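Local coordinates for protein putative oxidoreductase (Magnetospirillum magnetotacticum, PDB 3C1A) that is a putative oxidoreductase that probably uses a nicotinamide dinucleotide cofactor, bound by its Rossmann-fold domain, to oxidise or reduce a substrate not yet identified, at residues S9-W21 with P33-P45. Numbering follows the deposited sequence.
Sequences SPVRLALIGAGRW and PGAALVRLASSNP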
ATOM      1  N   SER A   9     -14.581  -3.916  24.525  1.00 29.94           N
ATOM      2  CA  SER A   9     -13.123  -4.017  24.884  1.00 30.44           C
ATOM      3  C   SER A   9     -12.277  -3.651  23.649  1.00 26.28           C
ATOM      4  O   SER A   9     -12.311  -4.360  22.660  1.00 24.22           O
ATOM      5  CB  SER A   9     -12.784  -5.435  25.337  1.00 32.43           C
ATOM      6  OG  SER A   9     -11.403  -5.557  25.650  1.00 32.70           O
ATOM      7  N   PRO A  10     -11.601  -2.494  23.672  1.00 23.95           N
ATOM      8  CA  PRO A  10     -10.823  -2.112  22.484  1.00 22.08           C
ATOM      9  C   PRO A  10      -9.703  -3.090  22.184  1.00 20.46           C
ATOM     10  O   PRO A  10      -9.122  -3.688  23.112  1.00 21.08           O
ATOM     11  CB  PRO A  10     -10.274  -0.720  22.837  1.00 22.88           C
ATOM     12  CG  PRO A  10     -11.139  -0.244  23.948  1.00 25.16           C
ATOM     13  CD  PRO A  10     -11.567  -1.452  24.710  1.00 21.58           C
ATOM     14  N   VAL A  11      -9.430  -3.264  20.894  1.00 15.34           N
ATOM     15  CA  VAL A  11      -8.382  -4.161  20.453  1.00 14.12           C
ATOM     16  C   VAL A  11      -7.042  -3.485  20.766  1.00 15.18           C
ATOM     17  O   VAL A  11      -6.834  -2.316  20.439  1.00 15.57           O
ATOM     18  CB  VAL A  11      -8.509  -4.494  18.936  1.00 12.78           C
ATOM     19  CG1 VAL A  11      -7.270  -5.248  18.434  1.00 14.59           C
ATOM     20  CG2 VAL A  11      -9.812  -5.299  18.650  1.00 13.12           C
ATOM     21  N   ARG A  12      -6.144  -4.218  21.412  1.00 12.44           N
ATOM     22  CA  ARG A  12      -4.927  -3.622  21.926  1.00 11.45           C
ATOM     23  C   ARG A  12      -3.818  -3.737  20.892  1.00 10.18           C
ATOM     24  O   ARG A  12      -3.333  -4.811  20.620  1.00 11.74           O
ATOM     25  CB  ARG A  12      -4.602  -4.265  23.263  1.00  9.03           C
ATOM     26  CG  ARG A  12      -5.789  -4.110  24.269  1.00 15.06           C
ATOM     27  CD  ARG A  12      -5.504  -4.806  25.579  1.00 15.46           C
ATOM     28  NE  ARG A  12      -5.387  -6.252  25.418  1.00 13.48           N
ATOM     29  CZ  ARG A  12      -6.424  -7.091  25.402  1.00 18.92           C
ATOM     30  NH1 ARG A  12      -7.680  -6.659  25.525  1.00 17.10           N
ATOM     31  NH2 ARG A  12      -6.213  -8.386  25.242  1.00 20.57           N
ATOM     32  N   LEU A  13      -3.485  -2.604  20.298  1.00 12.09           N
ATOM     33  CA  LEU A  13      -2.500  -2.500  19.246  1.00 12.85           C
ATOM     34  C   LEU A  13      -1.226  -1.902  19.725  1.00 11.57           C
ATOM     35  O   LEU A  13      -1.218  -1.071  20.614  1.00 15.64           O
ATOM     36  CB  LEU A  13      -3.007  -1.623  18.097  1.00 11.52           C
ATOM     37  CG  LEU A  13      -4.292  -2.001  17.397  1.00 15.09           C
ATOM     38  CD1 LEU A  13      -4.600  -0.942  16.290  1.00 16.62           C
ATOM     39  CD2 LEU A  13      -4.191  -3.403  16.837  1.00 12.76           C
ATOM     40  N   ALA A  14      -0.128  -2.326  19.108  1.00 13.06           N
ATOM     41  CA  ALA A  14       1.154  -1.691  19.350  1.00 12.46           C
ATOM     42  C   ALA A  14       1.770  -1.291  18.008  1.00 13.23           C
ATOM     43  O   ALA A  14       1.493  -1.909  16.980  1.00  7.67           O
ATOM     44  CB  ALA A  14       2.080  -2.620  20.126  1.00 12.88           C
ATOM     45  N   LEU A  15       2.586  -0.239  18.027  1.00 12.48           N
ATOM     46  CA  LEU A  15       3.202   0.282  16.820  1.00 12.55           C
ATOM     47  C   LEU A  15       4.724   0.241  16.938  1.00 10.12           C
ATOM     48  O   LEU A  15       5.317   0.673  17.966  1.00 10.72           O
ATOM     49  CB  LEU A  15       2.711   1.710  16.585  1.00 11.97           C
ATOM     50  CG  LEU A  15       3.328   2.538  15.453  1.00 17.25           C
ATOM     51  CD1 LEU A  15       3.103   1.848  14.122  1.00 12.58           C
ATOM     52  CD2 LEU A  15       2.736   3.947  15.460  1.00 14.71           C
ATOM     53  N   ILE A  16       5.362  -0.355  15.937  1.00 13.26           N
ATOM     54  CA  ILE A  16       6.787  -0.363  15.894  1.00 11.79           C
ATOM     55  C   ILE A  16       7.088   0.549  14.703  1.00 14.15           C
ATOM     56  O   ILE A  16       6.752   0.216  13.561  1.00 14.93           O
ATOM     57  CB  ILE A  16       7.391  -1.764  15.741  1.00 13.67           C
ATOM     58  CG1 ILE A  16       7.000  -2.642  16.947  1.00 17.93           C
ATOM     59  CG2 ILE A  16       8.894  -1.630  15.578  1.00 12.87           C
ATOM     60  CD1 ILE A  16       7.185  -4.119  16.744  1.00 10.87           C
ATOM     61  N   GLY A  17       7.670   1.712  14.990  1.00 16.06           N
ATOM     62  CA  GLY A  17       7.900   2.749  13.982  1.00 20.21           C
ATOM     63  C   GLY A  17       9.334   3.199  13.950  1.00 24.18           C
ATOM     64  O   GLY A  17       9.990   3.267  14.983  1.00 23.78           O
ATOM     65  N   ALA A  18       9.844   3.489  12.762  1.00 27.10           N
ATOM     66  CA  ALA A  18      11.165   4.095  12.624  1.00 29.29           C
ATOM     67  C   ALA A  18      11.170   4.965  11.381  1.00 32.38           C
ATOM     68  O   ALA A  18      10.560   4.612  10.366  1.00 30.21           O
ATOM     69  CB  ALA A  18      12.245   3.024  12.532  1.00 29.02           C
ATOM     70  N   GLY A  19      11.826   6.119  11.484  1.00 35.57           N
ATOM     71  CA  GLY A  19      12.003   7.020  10.350  1.00 36.25           C
ATOM     72  C   GLY A  19      10.751   7.800  10.014  1.00 37.17           C
ATOM     73  O   GLY A  19      10.042   8.275  10.913  1.00 36.95           O
ATOM     74  N   ARG A  20      10.497   7.939   8.711  1.00 36.88           N
ATOM     75  CA  ARG A  20       9.308   8.627   8.179  1.00 37.42           C
ATOM     76  C   ARG A  20       8.121   7.676   8.041  1.00 35.65           C
ATOM     77  O   ARG A  20       7.034   8.088   7.643  1.00 33.31           O
ATOM     78  CB  ARG A  20       9.607   9.228   6.785  1.00 37.89           C
ATOM     79  CG  ARG A  20       9.738   8.185   5.647  1.00 39.03           C
ATOM     80  CD  ARG A  20      10.252   8.798   4.349  1.00 37.06           C
ATOM     81  NE  ARG A  20      10.821   7.807   3.416  1.00 37.39           N
ATOM     82  CZ  ARG A  20      10.164   7.189   2.427  1.00 32.57           C
ATOM     83  NH1 ARG A  20       8.874   7.389   2.233  1.00 44.56           N
ATOM     84  NH2 ARG A  20      10.814   6.331   1.636  1.00 33.89           N
ATOM     85  N   TRP A  21       8.343   6.405   8.353  1.00 35.16           N
ATOM     86  CA  TRP A  21       7.430   5.340   7.950  1.00 34.32           C
ATOM     87  C   TRP A  21       6.152   5.242   8.804  1.00 34.09           C
ATOM     88  O   TRP A  21       5.136   4.682   8.339  1.00 29.82           O
ATOM     89  CB  TRP A  21       8.205   4.007   7.882  1.00 35.46           C
ATOM     90  CG  TRP A  21       9.359   4.094   6.895  1.00 31.98           C
ATOM     91  CD1 TRP A  21      10.653   4.433   7.175  1.00 32.53           C
ATOM     92  CD2 TRP A  21       9.298   3.889   5.483  1.00 29.65           C
ATOM     93  NE1 TRP A  21      11.402   4.437   6.030  1.00 30.16           N
ATOM     94  CE2 TRP A  21      10.599   4.112   4.972  1.00 29.21           C
ATOM     95  CE3 TRP A  21       8.278   3.525   4.600  1.00 25.97           C
ATOM     96  CZ2 TRP A  21      10.906   3.993   3.619  1.00 30.59           C
ATOM     97  CZ3 TRP A  21       8.578   3.404   3.247  1.00 32.90           C
ATOM     98  CH2 TRP A  21       9.891   3.632   2.770  1.00 32.94           C
ATOM     99  N   PRO A  33     -12.629   4.245  17.746  1.00 25.11           N
ATOM    100  CA  PRO A  33     -13.231   3.811  18.996  1.00 26.53           C
ATOM    101  C   PRO A  33     -13.005   2.351  19.403  1.00 26.35           C
ATOM    102  O   PRO A  33     -13.119   2.035  20.586  1.00 28.26           O
ATOM    103  CB  PRO A  33     -14.723   4.071  18.777  1.00 28.09           C
ATOM    104  CG  PRO A  33     -14.914   4.092  17.335  1.00 28.72           C
ATOM    105  CD  PRO A  33     -13.641   4.588  16.734  1.00 27.57           C
ATOM    106  N   GLY A  34     -12.697   1.470  18.457  1.00 22.34           N
ATOM    107  CA  GLY A  34     -12.550   0.059  18.766  1.00 23.58           C
ATOM    108  C   GLY A  34     -11.132  -0.432  18.963  1.00 19.82           C
ATOM    109  O   GLY A  34     -10.915  -1.623  19.107  1.00 21.71           O
ATOM    110  N   ALA A  35     -10.171   0.480  18.969  1.00 19.16           N
ATOM    111  CA  ALA A  35      -8.774   0.127  19.138  1.00 18.99           C
ATOM    112  C   ALA A  35      -8.102   1.090  20.112  1.00 19.88           C
ATOM    113  O   ALA A  35      -8.591   2.218  20.334  1.00 21.74           O
ATOM    114  CB  ALA A  35      -8.077   0.125  17.800  1.00 17.07           C
ATOM    115  N   ALA A  36      -6.987   0.633  20.682  1.00 19.12           N
ATOM    116  CA  ALA A  36      -6.161   1.392  21.619  1.00 17.50           C
ATOM    117  C   ALA A  36      -4.674   1.146  21.308  1.00 17.01           C
ATOM    118  O   ALA A  36      -4.291   0.013  21.025  1.00 18.47           O
ATOM    119  CB  ALA A  36      -6.467   0.954  23.039  1.00 19.33           C
ATOM    120  N   LEU A  37      -3.853   2.196  21.337  1.00 15.99           N
ATOM    121  CA  LEU A  37      -2.391   2.043  21.237  1.00 15.64           C
ATOM    122  C   LEU A  37      -1.859   1.800  22.645  1.00 14.42           C
ATOM    123  O   LEU A  37      -1.791   2.708  23.450  1.00 14.40           O
ATOM    124  CB  LEU A  37      -1.725   3.277  20.585  1.00 14.14           C
ATOM    125  CG  LEU A  37      -0.227   3.217  20.296  1.00 15.36           C
ATOM    126  CD1 LEU A  37       0.014   2.201  19.208  1.00 15.45           C
ATOM    127  CD2 LEU A  37       0.333   4.603  19.928  1.00 17.36           C
ATOM    128  N   VAL A  38      -1.495   0.558  22.933  1.00 13.71           N
ATOM    129  CA  VAL A  38      -1.053   0.167  24.262  1.00 11.43           C
ATOM    130  C   VAL A  38       0.480   0.133  24.468  1.00 12.99           C
ATOM    131  O   VAL A  38       0.949   0.222  25.609  1.00 13.10           O
ATOM    132  CB  VAL A  38      -1.700  -1.170  24.688  1.00 12.83           C
ATOM    133  CG1 VAL A  38      -3.186  -1.120  24.534  1.00 10.77           C
ATOM    134  CG2 VAL A  38      -1.105  -2.372  23.914  1.00 13.12           C
ATOM    135  N   ARG A  39       1.261  -0.061  23.401  1.00 11.34           N
ATOM    136  CA  ARG A  39       2.709   0.163  23.451  1.00 11.92           C
ATOM    137  C   ARG A  39       3.147   0.840  22.171  1.00 11.02           C
ATOM    138  O   ARG A  39       2.512   0.681  21.119  1.00 10.74           O
ATOM    139  CB  ARG A  39       3.545  -1.140  23.631  1.00 10.56           C
ATOM    140  CG  ARG A  39       3.143  -2.017  24.781  1.00 13.66           C
ATOM    141  CD  ARG A  39       4.301  -2.832  25.373  1.00 12.08           C
ATOM    142  NE  ARG A  39       3.805  -3.696  26.438  1.00  7.79           N
ATOM    143  CZ  ARG A  39       4.526  -4.249  27.415  1.00  6.09           C
ATOM    144  NH1 ARG A  39       5.831  -4.101  27.464  1.00 13.10           N
ATOM    145  NH2 ARG A  39       3.918  -5.040  28.295  1.00 10.55           N
ATOM    146  N   LEU A  40       4.258   1.559  22.267  1.00 13.37           N
ATOM    147  CA  LEU A  40       4.893   2.238  21.127  1.00 11.72           C
ATOM    148  C   LEU A  40       6.389   2.108  21.228  1.00 13.39           C
ATOM    149  O   LEU A  40       6.969   2.513  22.241  1.00 13.38           O
ATOM    150  CB  LEU A  40       4.530   3.728  21.161  1.00 13.52           C
ATOM    151  CG  LEU A  40       5.177   4.643  20.125  1.00 13.46           C
ATOM    152  CD1 LEU A  40       4.730   4.235  18.704  1.00 10.93           C
ATOM    153  CD2 LEU A  40       4.848   6.117  20.467  1.00 15.30           C
ATOM    154  N   ALA A  41       6.990   1.492  20.206  1.00 11.95           N
ATOM    155  CA  ALA A  41       8.423   1.487  20.006  1.00 13.38           C
ATOM    156  C   ALA A  41       8.786   2.377  18.810  1.00 14.00           C
ATOM    157  O   ALA A  41       8.591   1.995  17.668  1.00 13.31           O
ATOM    158  CB  ALA A  41       8.911   0.077  19.803  1.00 12.51           C
ATOM    159  N   SER A  42       9.299   3.579  19.054  1.00 17.73           N
ATOM    160  CA  SER A  42       9.600   4.503  17.945  1.00 23.08           C
ATOM    161  C   SER A  42      10.896   5.279  18.133  1.00 27.73           C
ATOM    162  O   SER A  42      11.134   5.816  19.204  1.00 30.89           O
ATOM    163  CB  SER A  42       8.487   5.518  17.763  1.00 25.60           C
ATOM    164  OG  SER A  42       8.797   6.375  16.666  1.00 28.27           O
ATOM    165  N   SER A  43      11.706   5.349  17.076  1.00 30.14           N
ATOM    166  CA  SER A  43      12.955   6.144  17.072  1.00 32.02           C
ATOM    167  C   SER A  43      12.670   7.640  16.933  1.00 30.16           C
ATOM    168  O   SER A  43      13.513   8.486  17.229  1.00 28.61           O
ATOM    169  CB  SER A  43      13.856   5.707  15.901  1.00 31.91           C
ATOM    170  OG  SER A  43      13.278   6.022  14.631  1.00 37.93           O
ATOM    171  N   ASN A  44      11.485   7.948  16.439  1.00 31.46           N
ATOM    172  CA  ASN A  44      11.122   9.294  16.085  1.00 32.28           C
ATOM    173  C   ASN A  44      10.508  10.033  17.286  1.00 31.74           C
ATOM    174  O   ASN A  44       9.433   9.660  17.732  1.00 31.02           O
ATOM    175  CB  ASN A  44      10.143   9.215  14.924  1.00 32.96           C
ATOM    176  CG  ASN A  44       9.749  10.563  14.412  1.00 36.79           C
ATOM    177  OD1 ASN A  44       9.735  11.552  15.159  1.00 35.04           O
ATOM    178  ND2 ASN A  44       9.435  10.625  13.117  1.00 37.57           N
ATOM    179  N   PRO A  45      11.187  11.091  17.807  1.00 33.18           N
ATOM    180  CA  PRO A  45      10.721  11.772  19.028  1.00 32.56           C
ATOM    181  C   PRO A  45       9.457  12.616  18.810  1.00 33.90           C
ATOM    182  O   PRO A  45       8.767  12.947  19.780  1.00 31.94           O
ATOM    183  CB  PRO A  45      11.914  12.655  19.416  1.00 32.26           C
ATOM    184  CG  PRO A  45      12.554  12.979  18.125  1.00 32.70           C
ATOM    185  CD  PRO A  45      12.398  11.738  17.268  1.00 31.63           C
TER
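Strands 11-17 and 35-42 pair in parallel as the first two strands of a Rossmann fold, joined by helix 25-31 in a beta-alpha-beta crossover. The ladder is built from backbone bonds: V11 N gives to G34 O (2.8 Å), A36 N to V11 O, L13 N to A36 O, and G17 N gives to A41 O at 2.8 Å, followed by a weak bond from S43 N to G17 O. L13 pairs with L37 and L15 with L40, so between these pairs strand 35-42 carries one extra residue, V38. V38 still donates its N to L13 O (2.8 Å), while its side chain lies across R12, with CG1 3.7 Å from R12 CB, a greasy cover for the root of a long chain whose NE bonds to E69 O.

Apolar packing fills the face beneath helix 25-31. L15 and L40 run alongside one another in the same direction, L15 CD2 against L40 CD1 at 3.8 Å. L37 swings its CG anti to the backbone N (chi1 -175°), which brings CD1 over the strand to L15 CB. Long apolar leucines suit this buried face because L15 and L40 reach both each other and I26 of the helix. On the other face small A14 and A41 admit V64 of helix 62-65.

Beyond the strands lies the glycine-containing turn of the kind that meets the dinucleotide in such folds. G19 takes a positive phi, which favours glycine, and its O accepts from N44 ND2. N44 also N-caps the following helix through OD1, bonded to D46 N. Replacing N44 by alanine removes the amide, and is likely to leave G19 O and the start of the helix each without this side-chain partner. The amide is turned so that G19 O lies near its plane, 3.3 Å from ND2, with an N-H...O angle of 162°.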